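Local coordinates for MW1564 protein (Staphylococcus aureus, PDB 3NTV) that probably transfers a methyl group from S-adenosylmethionine to a hydroxyl of its substrate, as a putative caffeoyl-CoA O-methyltransferase, at residues Q169-H180 with D223-G231; S93-R103 with Q123-Q134. All coordinates share one frame; numbering follows the deposited sequence. Where two conformers were deposited one is given.

Interaction 1: Q169-H180 with D223-G231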
loop_
_atom_site.group_PDB
_atom_site.type_symbol
_atom_site.label_atom_id
_atom_site.label_comp_id
_atom_site.label_asym_id
_atom_site.label_seq_id
_atom_site.Cartn_x
_atom_site.Cartn_y
_atom_site.Cartn_z
ATOM N N GLN A 169 -15.401 -7.694 5.520
ATOM C CA GLN A 169 -14.611 -6.475 5.260
ATOM C C GLN A 169 -13.264 -6.475 6.002
ATOM O O GLN A 169 -12.510 -5.515 5.902
ATOM C CB GLN A 169 -15.407 -5.166 5.438
ATOM C CG GLN A 169 -16.528 -5.033 4.420
ATOM C CD GLN A 169 -17.210 -3.698 4.496
ATOM O OE1 GLN A 169 -17.871 -3.364 5.485
ATOM N NE2 GLN A 169 -17.093 -2.923 3.429
ATOM N N GLY A 170 -12.950 -7.581 6.689
ATOM C CA GLY A 170 -11.653 -7.774 7.334
ATOM C C GLY A 170 -10.575 -7.952 6.270
ATOM O O GLY A 170 -10.880 -8.185 5.092
ATOM N N LEU A 171 -9.302 -7.884 6.674
ATOM C CA LEU A 171 -8.189 -8.000 5.742
ATOM C C LEU A 171 -7.323 -9.217 5.945
ATOM O O LEU A 171 -6.988 -9.551 7.079
ATOM C CB LEU A 171 -7.237 -6.773 5.898
ATOM C CG LEU A 171 -7.844 -5.378 5.841
ATOM C CD1 LEU A 171 -6.760 -4.315 6.100
ATOM C CD2 LEU A 171 -8.504 -5.127 4.481
ATOM N N VAL A 172 -6.841 -9.802 4.831
ATOM C CA VAL A 172 -5.782 -10.811 4.867
ATOM C C VAL A 172 -4.585 -10.109 4.225
ATOM O O VAL A 172 -4.669 -9.669 3.057
ATOM C CB VAL A 172 -6.062 -12.153 4.161
ATOM C CG1 VAL A 172 -4.873 -13.120 4.356
ATOM C CG2 VAL A 172 -7.339 -12.782 4.686
ATOM N N ILE A 173 -3.498 -9.981 4.993
ATOM C CA ILE A 173 -2.258 -9.389 4.496
ATOM C C ILE A 173 -1.272 -10.544 4.283
ATOM O O ILE A 173 -0.941 -11.265 5.238
ATOM C CB ILE A 173 -1.672 -8.343 5.489
ATOM C CG1 ILE A 173 -2.701 -7.216 5.837
ATOM C CG2 ILE A 173 -0.356 -7.774 4.930
ATOM C CD1 ILE A 173 -3.327 -6.551 4.669
ATOM N N THR A 174 -0.844 -10.757 3.036
ATOM C CA THR A 174 0.116 -11.833 2.755
ATOM C C THR A 174 1.459 -11.230 2.387
ATOM O O THR A 174 1.571 -10.517 1.377
ATOM C CB THR A 174 -0.349 -12.809 1.648
ATOM O OG1 THR A 174 -1.691 -13.251 1.869
ATOM C CG2 THR A 174 0.561 -14.025 1.560
ATOM N N ASP A 175 2.484 -11.554 3.181
ATOM C CA ASP A 175 3.848 -11.129 2.897
ATOM C C ASP A 175 4.543 -12.168 2.025
ATOM O O ASP A 175 4.106 -13.321 1.964
ATOM C CB ASP A 175 4.645 -10.933 4.202
ATOM C CG ASP A 175 5.875 -10.051 4.071
ATOM O OD1 ASP A 175 6.061 -9.433 2.989
ATOM O OD2 ASP A 175 6.671 -10.007 5.024
ATOM N N ASN A 176 5.637 -11.753 1.370
ATOM C CA ASN A 176 6.505 -12.637 0.613
ATOM C C ASN A 176 5.857 -13.284 -0.598
ATOM O O ASN A 176 6.210 -14.403 -0.965
ATOM C CB ASN A 176 7.141 -13.662 1.568
ATOM C CG ASN A 176 8.523 -14.114 1.197
ATOM O OD1 ASN A 176 9.232 -13.492 0.390
ATOM N ND2 ASN A 176 8.914 -15.222 1.779
ATOM N N VAL A 177 4.974 -12.540 -1.275
ATOM C CA VAL A 177 4.293 -13.032 -2.486
ATOM C C VAL A 177 5.223 -13.034 -3.720
ATOM O O VAL A 177 4.853 -13.580 -4.761
ATOM C CB VAL A 177 2.895 -12.419 -2.741
ATOM C CG1 VAL A 177 1.925 -12.794 -1.623
ATOM C CG2 VAL A 177 2.975 -10.907 -2.922
ATOM N N LEU A 178 6.439 -12.475 -3.582
ATOM C CA LEU A 178 7.463 -12.533 -4.641
ATOM C C LEU A 178 8.636 -13.444 -4.220
ATOM O O LEU A 178 9.645 -13.485 -4.917
ATOM C CB LEU A 178 7.996 -11.117 -4.990
ATOM C CG LEU A 178 7.020 -10.145 -5.684
ATOM C CD1 LEU A 178 7.666 -8.794 -5.863
ATOM C CD2 LEU A 178 6.579 -10.658 -7.055
ATOM N N TYR A 179 8.491 -14.211 -3.103
ATOM C CA TYR A 179 9.556 -15.049 -2.526
ATOM C C TYR A 179 10.916 -14.351 -2.569
ATOM O O TYR A 179 11.831 -14.769 -3.283
ATOM C CB TYR A 179 9.623 -16.527 -3.030
ATOM C CG TYR A 179 10.476 -17.367 -2.085
ATOM C CD1 TYR A 179 11.713 -17.870 -2.487
ATOM C CD2 TYR A 179 10.133 -17.497 -0.739
ATOM C CE1 TYR A 179 12.560 -18.522 -1.585
ATOM C CE2 TYR A 179 10.964 -18.156 0.164
ATOM C CZ TYR A 179 12.165 -18.688 -0.266
ATOM O OH TYR A 179 12.953 -19.356 0.645
ATOM N N HIS A 180 10.998 -13.192 -1.902
ATOM C CA HIS A 180 12.217 -12.385 -1.800
ATOM C C HIS A 180 12.723 -11.858 -3.156
ATOM O O HIS A 180 13.886 -11.464 -3.270
ATOM C CB HIS A 180 13.309 -13.173 -1.043
ATOM C CG HIS A 180 12.846 -13.781 0.243
ATOM N ND1 HIS A 180 12.585 -13.001 1.362
ATOM C CD2 HIS A 180 12.633 -15.078 0.556
ATOM C CE1 HIS A 180 12.232 -13.853 2.312
ATOM N NE2 HIS A 180 12.239 -15.112 1.868
ATOM N N ASP A 223 9.607 -7.839 -0.123
ATOM C CA ASP A 223 9.468 -9.237 -0.547
ATOM C C ASP A 223 8.188 -9.517 -1.319
ATOM O O ASP A 223 7.917 -10.679 -1.626
ATOM C CB ASP A 223 9.501 -10.126 0.704
ATOM C CG ASP A 223 10.825 -10.112 1.424
ATOM O OD1 ASP A 223 11.865 -10.113 0.738
ATOM O OD2 ASP A 223 10.817 -10.103 2.676
ATOM N N GLY A 224 7.397 -8.476 -1.575
ATOM C CA GLY A 224 6.107 -8.610 -2.245
ATOM C C GLY A 224 5.003 -8.679 -1.198
ATOM O O GLY A 224 5.153 -9.379 -0.190
ATOM N N LEU A 225 3.906 -7.930 -1.400
ATOM C CA LEU A 225 2.805 -7.903 -0.442
ATOM C C LEU A 225 1.466 -8.002 -1.151
ATOM O O LEU A 225 1.306 -7.418 -2.224
ATOM C CB LEU A 225 2.875 -6.577 0.370
ATOM C CG LEU A 225 1.974 -6.486 1.620
ATOM C CD1 LEU A 225 2.464 -7.426 2.716
ATOM C CD2 LEU A 225 1.946 -5.067 2.169
ATOM N N ALA A 226 0.536 -8.768 -0.602
ATOM C CA ALA A 226 -0.822 -8.805 -1.132
ATOM C C ALA A 226 -1.750 -8.350 -0.035
ATOM O O ALA A 226 -1.499 -8.617 1.162
ATOM C CB ALA A 226 -1.216 -10.182 -1.620
ATOM N N ILE A 227 -2.807 -7.640 -0.437
ATOM C CA ILE A 227 -3.841 -7.168 0.461
ATOM C C ILE A 227 -5.147 -7.713 -0.069
ATOM O O ILE A 227 -5.496 -7.426 -1.230
ATOM C CB ILE A 227 -3.887 -5.630 0.551
ATOM C CG1 ILE A 227 -2.555 -5.048 1.081
ATOM C CG2 ILE A 227 -5.114 -5.140 1.370
ATOM C CD1 ILE A 227 -2.480 -3.483 0.795
ATOM N N SER A 228 -5.872 -8.456 0.786
ATOM C CA SER A 228 -7.147 -9.075 0.426
ATOM C C SER A 228 -8.242 -8.602 1.351
ATOM O O SER A 228 -8.126 -8.740 2.562
ATOM C CB SER A 228 -7.055 -10.603 0.484
ATOM O OG SER A 228 -6.017 -11.125 -0.325
ATOM N N ILE A 229 -9.332 -8.096 0.789
ATOM C CA ILE A 229 -10.488 -7.651 1.572
ATOM C C ILE A 229 -11.530 -8.759 1.496
ATOM O O ILE A 229 -11.926 -9.127 0.386
ATOM C CB ILE A 229 -11.121 -6.327 1.041
ATOM C CG1 ILE A 229 -10.091 -5.173 0.976
ATOM C CG2 ILE A 229 -12.333 -5.949 1.917
ATOM C CD1 ILE A 229 -10.639 -3.853 0.287
ATOM N N LYS A 230 -12.007 -9.241 2.643
ATOM C CA LYS A 230 -13.045 -10.275 2.683
ATOM C C LYS A 230 -14.417 -9.690 2.370
ATOM O O LYS A 230 -14.885 -8.784 3.060
ATOM C CB LYS A 230 -13.052 -10.964 4.048
ATOM C CG LYS A 230 -14.137 -12.023 4.233
ATOM C CD LYS A 230 -13.836 -12.886 5.437
ATOM C CE LYS A 230 -14.990 -13.812 5.766
ATOM N NZ LYS A 230 -14.681 -14.732 6.896
ATOM N N GLY A 231 -15.067 -10.266 1.364
ATOM C CA GLY A 231 -16.417 -9.886 0.956
ATOM C C GLY A 231 -17.474 -10.761 1.602
ATOM O O GLY A 231 -17.261 -11.317 2.686
HETATM O O HOH W 1 -3.501 -11.303 1.027
HETATM O O HOH W 2 7.564 -7.433 2.221
HETATM O O HOH W 3 9.018 -11.902 3.981
#
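The carbonyl oxygen V172 O is gripped twice, by S228 N at 2.8 Å from the opposite strand and by a water that donates to it. The same water lies 2.9 Å from S228 OG and also binds T174 OG1, so it ties a backbone carbonyl to two hydroxyls of the face that carries V172, T174, A226 and S228. Short residues suit this face, which lies near helix 192-209: the T174 hydroxyl is hydrogen-bonded to that of Y204, and the S228 hydroxyl to that of T216. On the other face L171, I173, L225, I227 and I229 form an aliphatic layer, with D175 at its end, packed on helix 57-70 and on M69 of the second subunit. I173 uses two branches there. Its CG2 touches L225 CD1 at 3.6 Å, while chi2 of -52° folds CD1 over to lie 4.0 Å from both I227 CG1 and I227 CG2. Strands 170-175 and 225-230 run antiparallel, the pairing expected of the Rossmann-like methyltransferase fold, in which the last strand inserts beside the fifth. Beyond the paired strands the chain turns tightly. D223 O accepts from L178 N at 3.0 Å, and G224, at phi 96° and psi 135°, takes a backbone shape easy for glycine; with no side chain there, V177 CG2 packs 3.5 Å from G224 C. N176 OD1 serves two purposes: it accepts from H180 N and sits 3.4 Å above the centre of the H180 ring. That ring stands almost perpendicular to the D223 carboxylate, to whose OD1 its ND1 donates a weak bond. The D175-N176 pair at the strand's end, close to D149, recalls the divalent-metal site of plant caffeoyl-CoA O-methyltransferases, and a water links D175 OD1 to D223 N.

Interaction 2: S93-R103 with Q123-Q134; sequences SDDIHVTTIER and QVRIIEGNALEQ
R125 takes hold of T99 side-on, its NE at 2.9 Å and its NH2 at 3.0 Å both donating to T99 OG1, which lies close to the guanidinium plane. The long arginine starts with CG anti to the backbone N (chi1 164°) and then bends at chi3, 77°, which brings the head back alongside the threonine. H97, two residues before T99 on the same strand, brings NE2 to this hydroxyl, with OG1 in the plane of its ring, at a separation too short to be taken exactly; the imidazole and guanidinium planes are steeply inclined to each other. NH2 has a second partner in D140, a salt bridge that would further fix the head. Threonine fits here because it is branched: with OG1 turned to the arginine, CG2 falls anti to the backbone N and meets I127 CG1 at 3.6 Å. Two residues on, I101 uses its own CG2 in the same position, 3.8 Å from A131 CB and 3.6 Å from Q134 CG, joining the strand to the loop that returns over its end. That loop begins at G129, whose N donates to E102 O at 2.9 Å and whose phi of 145° suits glycine. N130 then forms an Asx turn, its OD1 accepting from L132 N, while its ND2 shares a water with R103 NH1. Parallel backbone bonds, such as I127 N to T100 O at 2.7 Å, hold the strands together. The pair closes the beta-alpha-beta unit of strand 97-102, helix 105-117 and strand 124-128. V124 and I126 pack against that helix, at L115 and A111, T99 packs on L76 of the adjoining strand 74-78, and Y162 and F158 of helix 155-162 cover I101 and A131.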
loop_
_atom_site.group_PDB
_atom_site.type_symbol
_atom_site.label_atom_id
_atom_site.label_comp_id
_atom_site.label_asym_id
_atom_site.label_seq_id
_atom_site.Cartn_x
_atom_site.Cartn_y
_atom_site.Cartn_z
ATOM N N SER A 93 -2.157 1.402 19.349
ATOM C CA SER A 93 -3.249 1.751 20.238
ATOM C C SER A 93 -3.322 0.743 21.378
ATOM O O SER A 93 -3.059 -0.445 21.164
ATOM C CB SER A 93 -4.561 1.742 19.452
ATOM O OG SER A 93 -5.640 2.283 20.197
ATOM N N ASP A 94 -3.672 1.205 22.593
ATOM C CA ASP A 94 -3.767 0.278 23.743
ATOM C C ASP A 94 -4.908 -0.717 23.607
ATOM O O ASP A 94 -4.928 -1.707 24.331
ATOM C CB ASP A 94 -3.926 1.043 25.076
ATOM C CG ASP A 94 -2.780 1.963 25.453
ATOM O OD1 ASP A 94 -1.632 1.698 25.019
ATOM O OD2 ASP A 94 -3.019 2.925 26.218
ATOM N N ASP A 95 -5.857 -0.470 22.711
ATOM C CA ASP A 95 -6.968 -1.410 22.519
ATOM C C ASP A 95 -6.703 -2.477 21.439
ATOM O O ASP A 95 -7.598 -3.271 21.113
ATOM C CB ASP A 95 -8.295 -0.674 22.282
ATOM C CG ASP A 95 -8.333 0.267 21.104
ATOM O OD1 ASP A 95 -7.349 0.299 20.335
ATOM O OD2 ASP A 95 -9.364 0.955 20.931
ATOM N N ILE A 96 -5.481 -2.506 20.892
ATOM C CA ILE A 96 -5.157 -3.528 19.879
ATOM C C ILE A 96 -4.737 -4.805 20.562
ATOM O O ILE A 96 -3.967 -4.780 21.519
ATOM C CB ILE A 96 -4.096 -3.037 18.865
ATOM C CG1 ILE A 96 -4.760 -2.029 17.907
ATOM C CG2 ILE A 96 -3.448 -4.211 18.052
ATOM C CD1 ILE A 96 -3.791 -1.204 17.094
ATOM N N HIS A 97 -5.233 -5.918 20.048
ATOM C CA HIS A 97 -4.877 -7.251 20.506
ATOM C C HIS A 97 -4.203 -7.977 19.358
ATOM O O HIS A 97 -4.732 -7.978 18.254
ATOM C CB HIS A 97 -6.143 -8.049 20.924
ATOM C CG HIS A 97 -5.863 -9.524 21.040
ATOM N ND1 HIS A 97 -5.282 -10.053 22.177
ATOM C CD2 HIS A 97 -5.939 -10.497 20.093
ATOM C CE1 HIS A 97 -5.072 -11.336 21.912
ATOM N NE2 HIS A 97 -5.436 -11.643 20.659
ATOM N N VAL A 98 -3.120 -8.713 19.636
ATOM C CA VAL A 98 -2.483 -9.529 18.610
ATOM C C VAL A 98 -2.354 -10.959 19.147
ATOM O O VAL A 98 -1.808 -11.162 20.241
ATOM C CB VAL A 98 -1.079 -8.998 18.208
ATOM C CG1 VAL A 98 -0.474 -9.858 17.083
ATOM C CG2 VAL A 98 -1.136 -7.524 17.790
ATOM N N THR A 99 -2.843 -11.933 18.373
ATOM C CA THR A 99 -2.624 -13.346 18.636
ATOM C C THR A 99 -1.582 -13.779 17.592
ATOM O O THR A 99 -1.798 -13.573 16.384
ATOM C CB THR A 99 -3.911 -14.170 18.536
ATOM O OG1 THR A 99 -4.720 -13.870 19.676
ATOM C CG2 THR A 99 -3.628 -15.680 18.589
ATOM N N THR A 100 -0.456 -14.350 18.067
ATOM C CA THR A 100 0.616 -14.818 17.181
ATOM C C THR A 100 0.872 -16.303 17.394
ATOM O O THR A 100 1.147 -16.724 18.519
ATOM C CB THR A 100 1.911 -13.994 17.380
ATOM O OG1 THR A 100 1.615 -12.606 17.364
ATOM C CG2 THR A 100 2.938 -14.264 16.301
ATOM N N ILE A 101 0.786 -17.090 16.310
ATOM C CA ILE A 101 1.044 -18.534 16.363
ATOM C C ILE A 101 2.477 -18.753 15.925
ATOM O O ILE A 101 2.870 -18.279 14.848
ATOM C CB ILE A 101 0.052 -19.336 15.480
ATOM C CG1 ILE A 101 -1.426 -19.040 15.855
ATOM C CG2 ILE A 101 0.382 -20.864 15.483
ATOM C CD1 ILE A 101 -2.484 -19.586 14.820
ATOM N N GLU A 102 3.236 -19.530 16.705
ATOM C CA GLU A 102 4.608 -19.846 16.354
ATOM C C GLU A 102 4.984 -21.221 16.877
ATOM O O GLU A 102 4.694 -21.553 18.027
ATOM C CB GLU A 102 5.586 -18.760 16.852
ATOM C CG GLU A 102 7.042 -18.953 16.399
ATOM C CD GLU A 102 7.299 -19.284 14.938
ATOM O OE1 GLU A 102 6.788 -18.557 14.054
ATOM O OE2 GLU A 102 8.011 -20.280 14.674
ATOM N N ARG A 103 5.630 -22.027 16.019
ATOM C CA ARG A 103 6.033 -23.369 16.436
ATOM C C ARG A 103 7.490 -23.479 16.873
ATOM O O ARG A 103 7.819 -24.406 17.622
ATOM C CB ARG A 103 5.712 -24.407 15.349
ATOM C CG ARG A 103 6.530 -24.292 14.067
ATOM C CD ARG A 103 6.391 -25.568 13.268
ATOM N NE ARG A 103 7.348 -25.629 12.167
ATOM C CZ ARG A 103 7.625 -26.732 11.478
ATOM N NH1 ARG A 103 7.023 -27.880 11.778
ATOM N NH2 ARG A 103 8.508 -26.701 10.491
ATOM N N GLN A 123 -1.260 -7.159 25.599
ATOM C CA GLN A 123 -1.828 -6.960 24.273
ATOM C C GLN A 123 -1.518 -8.092 23.304
ATOM O O GLN A 123 -2.252 -8.254 22.319
ATOM C CB GLN A 123 -1.295 -5.661 23.649
ATOM C CG GLN A 123 -1.855 -4.415 24.333
ATOM C CD GLN A 123 -1.483 -3.184 23.560
ATOM O OE1 GLN A 123 -2.042 -2.883 22.484
ATOM N NE2 GLN A 123 -0.524 -2.461 24.073
ATOM N N VAL A 124 -0.413 -8.826 23.530
ATOM C CA VAL A 124 0.015 -9.885 22.611
ATOM C C VAL A 124 -0.030 -11.257 23.275
ATOM O O VAL A 124 0.539 -11.443 24.350
ATOM C CB VAL A 124 1.432 -9.603 22.026
ATOM C CG1 VAL A 124 1.874 -10.686 21.022
ATOM C CG2 VAL A 124 1.510 -8.205 21.410
ATOM N N ARG A 125 -0.647 -12.220 22.587
ATOM C CA ARG A 125 -0.758 -13.606 23.042
ATOM C C ARG A 125 0.049 -14.471 22.077
ATOM O O ARG A 125 -0.195 -14.425 20.868
ATOM C CB ARG A 125 -2.258 -13.990 23.026
ATOM C CG ARG A 125 -2.602 -15.463 23.098
ATOM C CD ARG A 125 -4.105 -15.652 23.277
ATOM N NE ARG A 125 -4.888 -15.463 22.044
ATOM C CZ ARG A 125 -6.134 -15.905 21.908
ATOM N NH1 ARG A 125 -6.722 -16.562 22.899
ATOM N NH2 ARG A 125 -6.796 -15.704 20.777
ATOM N N ILE A 126 0.984 -15.269 22.600
ATOM C CA ILE A 126 1.769 -16.189 21.778
ATOM C C ILE A 126 1.136 -17.552 21.929
ATOM O O ILE A 126 1.021 -18.056 23.050
ATOM C CB ILE A 126 3.278 -16.217 22.184
ATOM C CG1 ILE A 126 3.923 -14.833 22.003
ATOM C CG2 ILE A 126 4.054 -17.320 21.373
ATOM C CD1 ILE A 126 5.272 -14.680 22.692
ATOM N N ILE A 127 0.740 -18.155 20.805
ATOM C CA ILE A 127 0.153 -19.489 20.793
ATOM C C ILE A 127 1.288 -20.401 20.311
ATOM O O ILE A 127 1.763 -20.266 19.187
ATOM C CB ILE A 127 -1.120 -19.555 19.884
ATOM C CG1 ILE A 127 -2.205 -18.545 20.327
ATOM C CG2 ILE A 127 -1.690 -21.000 19.809
ATOM C CD1 ILE A 127 -2.837 -18.776 21.743
ATOM N N GLU A 128 1.725 -21.324 21.154
ATOM C CA GLU A 128 2.851 -22.189 20.810
ATOM C C GLU A 128 2.425 -23.476 20.130
ATOM O O GLU A 128 1.646 -24.242 20.685
ATOM C CB GLU A 128 3.639 -22.515 22.078
ATOM C CG GLU A 128 4.151 -21.271 22.783
ATOM C CD GLU A 128 4.842 -21.568 24.092
ATOM O OE1 GLU A 128 5.578 -22.579 24.169
ATOM O OE2 GLU A 128 4.704 -20.744 25.021
ATOM N N GLY A 129 2.926 -23.702 18.933
ATOM C CA GLY A 129 2.602 -24.921 18.214
ATOM C C GLY A 129 2.492 -24.745 16.721
ATOM O O GLY A 129 2.625 -23.636 16.186
ATOM N N ASN A 130 2.241 -25.861 16.044
ATOM C CA ASN A 130 2.101 -25.896 14.604
ATOM C C ASN A 130 0.760 -25.261 14.188
ATOM O O ASN A 130 -0.288 -25.621 14.725
ATOM C CB ASN A 130 2.184 -27.339 14.151
ATOM C CG ASN A 130 2.297 -27.457 12.680
ATOM O OD1 ASN A 130 1.386 -27.099 11.937
ATOM N ND2 ASN A 130 3.428 -27.935 12.235
ATOM N N ALA A 131 0.803 -24.300 13.247
ATOM C CA ALA A 131 -0.392 -23.576 12.815
ATOM C C ALA A 131 -1.456 -24.421 12.142
ATOM O O ALA A 131 -2.595 -23.981 12.015
ATOM C CB ALA A 131 -0.020 -22.368 11.962
ATOM N N LEU A 132 -1.135 -25.678 11.769
ATOM C CA LEU A 132 -2.187 -26.530 11.240
ATOM C C LEU A 132 -3.209 -26.898 12.326
ATOM O O LEU A 132 -4.359 -27.216 11.996
ATOM C CB LEU A 132 -1.571 -27.823 10.669
ATOM C CG LEU A 132 -0.875 -27.681 9.310
ATOM C CD1 LEU A 132 -0.144 -28.982 8.931
ATOM C CD2 LEU A 132 -1.876 -27.334 8.221
ATOM N N GLU A 133 -2.802 -26.861 13.611
ATOM C CA GLU A 133 -3.654 -27.351 14.711
ATOM C C GLU A 133 -4.086 -26.350 15.763
ATOM O O GLU A 133 -4.520 -26.767 16.852
ATOM C CB GLU A 133 -2.942 -28.497 15.429
ATOM C CG GLU A 133 -2.377 -29.559 14.516
ATOM C CD GLU A 133 -1.702 -30.700 15.253
ATOM O OE1 GLU A 133 -0.889 -30.445 16.172
ATOM O OE2 GLU A 133 -1.978 -31.861 14.886
ATOM N N GLN A 134 -3.970 -25.037 15.480
ATOM C CA GLN A 134 -4.301 -24.048 16.508
ATOM C C GLN A 134 -5.672 -23.397 16.444
ATOM O O GLN A 134 -5.939 -22.513 17.259
ATOM C CB GLN A 134 -3.201 -22.966 16.614
ATOM C CG GLN A 134 -1.778 -23.488 16.799
ATOM C CD GLN A 134 -1.634 -24.492 17.913
ATOM O OE1 GLN A 134 -2.206 -24.336 19.006
ATOM N NE2 GLN A 134 -0.870 -25.557 17.646
HETATM O O HOH W 4 5.533 -28.831 14.049
#

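Overall arrangement
Both interactions belong to one seven-stranded mixed sheet, with strand order 3-2-1-4-5-7-6, and lie on opposite sides of the chain's centre. Interaction 2 pairs the parallel strands 124-128 and 97-102 at one margin; strands 74-78 and 143-149 then separate it from interaction 1, where 170-175 meets the antiparallel 225-230. Their centres are 18 Å apart and their nearest atoms about 11 Å, so they do not touch, and what they share is the sheet. Along the chain interaction 2 is complete before interaction 1 begins. Interaction 2 is a parallel pair, whereas interaction 1 joins the parallel set to 225-230, the one strand that runs the other way, and only interaction 1 meets the second subunit.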